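Local coordinates for DUF917 domain-containing protein (Chromobacterium violaceum, PDB 2O3I), which is of unknown function but belongs to the S-Me-THD-like (DUF917) family and assembles from two copies of the chain, at residues P193-N197 against P198-Q202; A374-L377 against A378-Y382. The protein carries 2 engineered substitutions. All coordinates share one frame; numbering follows the deposited sequence.

Interaction 1 of 2, residues P193-N197 against P198-Q202; sequences PILTN and PQFGQ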
loop_
_atom_site.group_PDB
_atom_site.type_symbol
_atom_site.label_atom_id
_atom_site.label_comp_id
_atom_site.label_asym_id
_atom_site.label_seq_id
_atom_site.Cartn_x
_atom_site.Cartn_y
_atom_site.Cartn_z
ATOM N N PRO A 193 4.860 -2.530 -2.423
ATOM C CA PRO A 193 4.995 -2.711 -0.973
ATOM C C PRO A 193 3.906 -3.610 -0.387
ATOM O O PRO A 193 4.147 -4.364 0.556
ATOM C CB PRO A 193 4.920 -1.282 -0.441
ATOM C CG PRO A 193 5.516 -0.484 -1.560
ATOM C CD PRO A 193 4.856 -1.099 -2.771
ATOM N N ILE A 194 2.707 -3.519 -0.953
ATOM C CA ILE A 194 1.579 -4.320 -0.502
ATOM C C ILE A 194 1.901 -5.805 -0.638
ATOM O O ILE A 194 1.465 -6.621 0.173
ATOM C CB ILE A 194 0.309 -3.973 -1.315
ATOM C CG1 ILE A 194 -0.143 -2.552 -0.967
ATOM C CG2 ILE A 194 -0.796 -4.980 -1.036
ATOM C CD1 ILE A 194 -1.254 -2.025 -1.820
ATOM N N LEU A 195 2.674 -6.152 -1.659
ATOM C CA LEU A 195 3.049 -7.542 -1.882
ATOM C C LEU A 195 4.053 -8.049 -0.841
ATOM O O LEU A 195 4.249 -9.257 -0.705
ATOM C CB LEU A 195 3.628 -7.719 -3.293
ATOM C CG LEU A 195 2.662 -7.531 -4.470
ATOM C CD1 LEU A 195 3.416 -7.665 -5.785
ATOM C CD2 LEU A 195 1.550 -8.562 -4.384
ATOM N N THR A 196 4.684 -7.135 -0.109
ATOM C CA THR A 196 5.647 -7.545 0.906
ATOM C C THR A 196 4.910 -7.924 2.184
ATOM O O THR A 196 5.512 -8.394 3.147
ATOM C CB THR A 196 6.672 -6.429 1.218
ATOM O OG1 THR A 196 6.035 -5.372 1.940
ATOM C CG2 THR A 196 7.263 -5.874 -0.075
ATOM N N ASN A 197 3.598 -7.719 2.186
ATOM C CA ASN A 197 2.778 -8.065 3.337
ATOM C C ASN A 197 2.795 -9.585 3.496
ATOM O O ASN A 197 2.746 -10.318 2.510
ATOM C CB ASN A 197 1.341 -7.593 3.128
ATOM C CG ASN A 197 0.479 -7.810 4.354
ATOM O OD1 ASN A 197 0.559 -7.060 5.330
ATOM N ND2 ASN A 197 -0.341 -8.852 4.320
ATOM N N PRO A 198 2.859 -10.079 4.743
ATOM C CA PRO A 198 2.885 -11.520 5.008
ATOM C C PRO A 198 1.825 -12.336 4.286
ATOM O O PRO A 198 2.071 -13.476 3.901
ATOM C CB PRO A 198 2.736 -11.584 6.521
ATOM C CG PRO A 198 3.516 -10.388 6.957
ATOM C CD PRO A 198 3.009 -9.322 5.998
ATOM N N GLN A 199 0.648 -11.755 4.097
ATOM C CA GLN A 199 -0.438 -12.454 3.423
ATOM C C GLN A 199 -0.133 -12.787 1.963
ATOM O O GLN A 199 -0.664 -13.758 1.419
ATOM C CB GLN A 199 -1.715 -11.624 3.510
ATOM C CG GLN A 199 -2.142 -11.359 4.938
ATOM C CD GLN A 199 -2.379 -12.637 5.714
ATOM O OE1 GLN A 199 -2.103 -12.707 6.912
ATOM N NE2 GLN A 199 -2.900 -13.655 5.037
ATOM N N PHE A 200 0.716 -11.985 1.331
ATOM C CA PHE A 200 1.083 -12.219 -0.064
ATOM C C PHE A 200 2.302 -13.129 -0.197
ATOM O O PHE A 200 2.294 -14.077 -0.981
ATOM C CB PHE A 200 1.367 -10.897 -0.783
ATOM C CG PHE A 200 0.148 -10.238 -1.345
ATOM C CD1 PHE A 200 -0.431 -9.150 -0.702
ATOM C CD2 PHE A 200 -0.429 -10.710 -2.523
ATOM C CE1 PHE A 200 -1.569 -8.539 -1.223
ATOM C CE2 PHE A 200 -1.567 -10.107 -3.052
ATOM C CZ PHE A 200 -2.139 -9.020 -2.402
ATOM N N GLY A 201 3.357 -12.833 0.558
ATOM C CA GLY A 201 4.552 -13.650 0.483
ATOM C C GLY A 201 5.537 -13.165 -0.561
ATOM O O GLY A 201 6.173 -13.969 -1.247
ATOM N N GLN A 202 5.647 -11.845 -0.686
ATOM C CA GLN A 202 6.558 -11.194 -1.627
ATOM C C GLN A 202 6.185 -11.256 -3.114
ATOM O O GLN A 202 6.973 -10.833 -3.965
ATOM C CB GLN A 202 7.980 -11.734 -1.435
ATOM C CG GLN A 202 8.498 -11.642 0.004
ATOM C CD GLN A 202 8.467 -10.225 0.562
ATOM O OE1 GLN A 202 9.197 -9.342 0.100
ATOM N NE2 GLN A 202 7.614 -10.003 1.557
#
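The tight connection between the end of helix 183-194 and strand 203-211 folds back on itself, so that Phe200 lies against Ile194 and Leu195, where the helix runs out. Leu195 sets its CD2 methyl over one face of the Phe200 ring, a CH-pi contact 3.7 Å from its centroid and 22° off the ring normal. Ile194 reaches the same ring with its branch methyl: CG2 stands anti to the backbone N and meets CE1 of Phe200 at 3.6 Å. Asn197 CB lies at the ring edge, near its plane. A flat aromatic suits this place because it can take aliphatic groups over its face and along its rim at once; Leu158 of strand 156-159 and Met190 of the second subunit add to the same cluster. The backbone holds the bend. Asn197 O accepts two N-H groups, Gly201 N at 3.2 Å, nearly straight (167°) and in the carbonyl plane, and Phe200 N at 2.9 Å from above that plane. A weak bond of 2.9 Å joins Gln202 N to Leu195 O, and Gln202, bent at chi2, turns its NE2 back to Thr196 O in another. Gly201 takes a positive phi that a residue lacking a side chain adopts easily. Ile194 to Asn197 form a type I beta turn, and the whole is a compact helix-to-strand connection at the subunit interface.

Interaction 2 of 2, residues A374-L377 against A378-Y382; sequences ADEL and AQLGY
Glu376 and Gln379, one turn apart on helix 367-379, send their polar ends obliquely across one another, with the carboxylate and amide planes 59° apart. The nearest atoms are Glu376 OE2 and Gln379 NE2, at 3.4 Å. Glu376 gets there by a bend: CG is anti to the backbone N (chi1 -179°), and the turn at chi2 (76°) swings the carboxylate back towards the following residues. Gln379 instead runs extended beyond CG, and its CG passes 3.4 Å from Asp375 O. Both residues are long enough to put aliphatic carbon near the helix and a polar group at its surface; Glu376 also touches Pro139 and Met143.

Leu377 belongs to the buried side. Leu377 CB approaches the edge of the Tyr382 ring, near the ring plane, at 4.5 Å from CD1 of Tyr382, a loose apolar contact. Leu303 of strand 301-306 touches both residues and also Leu380; the two leucines and the ring of Tyr382 suit this apolar side, while the Tyr382 hydroxyl is hydrogen-bonded to Pro385 O.

Between these side chains the helix ends in a Schellman motif. Tyr382 N reaches back to Leu377 O at 3.1 Å from above the carbonyl plane, and inside that loop Gly381 N bonds to Ala378 O at 2.9 Å. Gly381 is the C-prime residue; its positive phi turns the chain out of the helix, a conformation glycine enters without a side chain to press on the preceding carbonyl.

Upstream, Ala378 N bonds to Ala374 O in a regular helical bond of 2.8 Å, and small Ala378 keeps its CB close beside the carbonyls of Ala374 and Asp375. A water donates to Ala374 O at 2.6 Å and to Tyr382 O at 2.9 Å, bridging the last turns to the chain that leaves them.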
loop_
_atom_site.group_PDB
_atom_site.type_symbol
_atom_site.label_atom_id
_atom_site.label_comp_id
_atom_site.label_asym_id
_atom_site.label_seq_id
_atom_site.Cartn_x
_atom_site.Cartn_y
_atom_site.Cartn_z
ATOM N N ALA A 374 14.291 7.703 -20.532
ATOM C CA ALA A 374 15.402 8.595 -20.213
ATOM C C ALA A 374 15.509 8.773 -18.702
ATOM O O ALA A 374 16.604 8.785 -18.147
ATOM C CB ALA A 374 15.210 9.956 -20.896
ATOM N N ASP A 375 14.366 8.909 -18.042
ATOM C CA ASP A 375 14.339 9.069 -16.595
ATOM C C ASP A 375 14.932 7.841 -15.904
ATOM O O ASP A 375 15.768 7.964 -15.013
ATOM C CB ASP A 375 12.900 9.275 -16.110
ATOM C CG ASP A 375 12.323 10.611 -16.535
ATOM O OD1 ASP A 375 11.107 10.824 -16.348
ATOM O OD2 ASP A 375 13.082 11.457 -17.051
ATOM N N GLU A 376 14.489 6.657 -16.314
ATOM C CA GLU A 376 14.974 5.424 -15.707
ATOM C C GLU A 376 16.484 5.309 -15.885
ATOM O O GLU A 376 17.212 5.010 -14.936
ATOM C CB GLU A 376 14.277 4.215 -16.335
ATOM C CG GLU A 376 14.703 2.869 -15.754
ATOM C CD GLU A 376 14.098 2.587 -14.387
ATOM O OE1 GLU A 376 14.483 1.572 -13.765
ATOM O OE2 GLU A 376 13.235 3.373 -13.937
ATOM N N LEU A 377 16.948 5.560 -17.103
ATOM C CA LEU A 377 18.371 5.497 -17.403
ATOM C C LEU A 377 19.148 6.555 -16.622
ATOM O O LEU A 377 20.297 6.333 -16.244
ATOM C CB LEU A 377 18.590 5.700 -18.900
ATOM C CG LEU A 377 17.978 4.617 -19.788
ATOM C CD1 LEU A 377 17.800 5.161 -21.193
ATOM C CD2 LEU A 377 18.861 3.384 -19.787
ATOM N N ALA A 378 18.518 7.704 -16.395
ATOM C CA ALA A 378 19.147 8.792 -15.653
ATOM C C ALA A 378 19.498 8.303 -14.249
ATOM O O ALA A 378 20.563 8.609 -13.716
ATOM C CB ALA A 378 18.202 9.988 -15.573
ATOM N N GLN A 379 18.590 7.537 -13.657
ATOM C CA GLN A 379 18.804 7.000 -12.322
ATOM C C GLN A 379 20.005 6.061 -12.339
ATOM O O GLN A 379 20.669 5.875 -11.323
ATOM C CB GLN A 379 17.560 6.244 -11.859
ATOM C CG GLN A 379 16.303 7.099 -11.818
ATOM C CD GLN A 379 15.037 6.266 -11.665
ATOM O OE1 GLN A 379 13.934 6.808 -11.526
ATOM N NE2 GLN A 379 15.189 4.941 -11.699
ATOM N N LEU A 380 20.277 5.467 -13.497
ATOM C CA LEU A 380 21.411 4.564 -13.637
ATOM C C LEU A 380 22.658 5.286 -14.141
ATOM O O LEU A 380 23.593 4.658 -14.647
ATOM C CB LEU A 380 21.072 3.405 -14.578
ATOM C CG LEU A 380 20.254 2.251 -13.994
ATOM C CD1 LEU A 380 18.794 2.655 -13.838
ATOM C CD2 LEU A 380 20.377 1.052 -14.917
ATOM N N GLY A 381 22.664 6.610 -14.022
ATOM C CA GLY A 381 23.827 7.375 -14.436
ATOM C C GLY A 381 23.973 7.831 -15.880
ATOM O O GLY A 381 24.863 8.634 -16.169
ATOM N N TYR A 382 23.147 7.333 -16.798
ATOM C CA TYR A 382 23.263 7.776 -18.187
ATOM C C TYR A 382 22.304 8.920 -18.446
ATOM O O TYR A 382 21.091 8.749 -18.371
ATOM C CB TYR A 382 22.972 6.645 -19.178
ATOM C CG TYR A 382 23.061 7.099 -20.622
ATOM C CD1 TYR A 382 21.915 7.411 -21.359
ATOM C CD2 TYR A 382 24.301 7.273 -21.234
ATOM C CE1 TYR A 382 22.011 7.889 -22.675
ATOM C CE2 TYR A 382 24.408 7.746 -22.534
ATOM C CZ TYR A 382 23.267 8.052 -23.252
ATOM O OH TYR A 382 23.394 8.516 -24.540
HETATM O O HOH W 1 18.645 9.421 -19.671
#

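Overall arrangement
Followed from the N terminus, interaction 1 comes first: it closes the short loop that takes the chain from helix 183-194 into strand 203-211 of the mixed sheet, beside the second subunit. The chain then passes through further helices and the antiparallel sheet before reaching interaction 2, at the C-terminal end of helix 367-379, which rests on strand 301-306 of that sheet. The two contacts are in series and neither nest nor cross. The centres of interactions 1 and 2 lie about 28 Å apart, and the nearest atoms of interactions 1 and 2 about 15 Å apart, without touching. Each is a local helix ending, one bordering the mixed sheet and the other the antiparallel one.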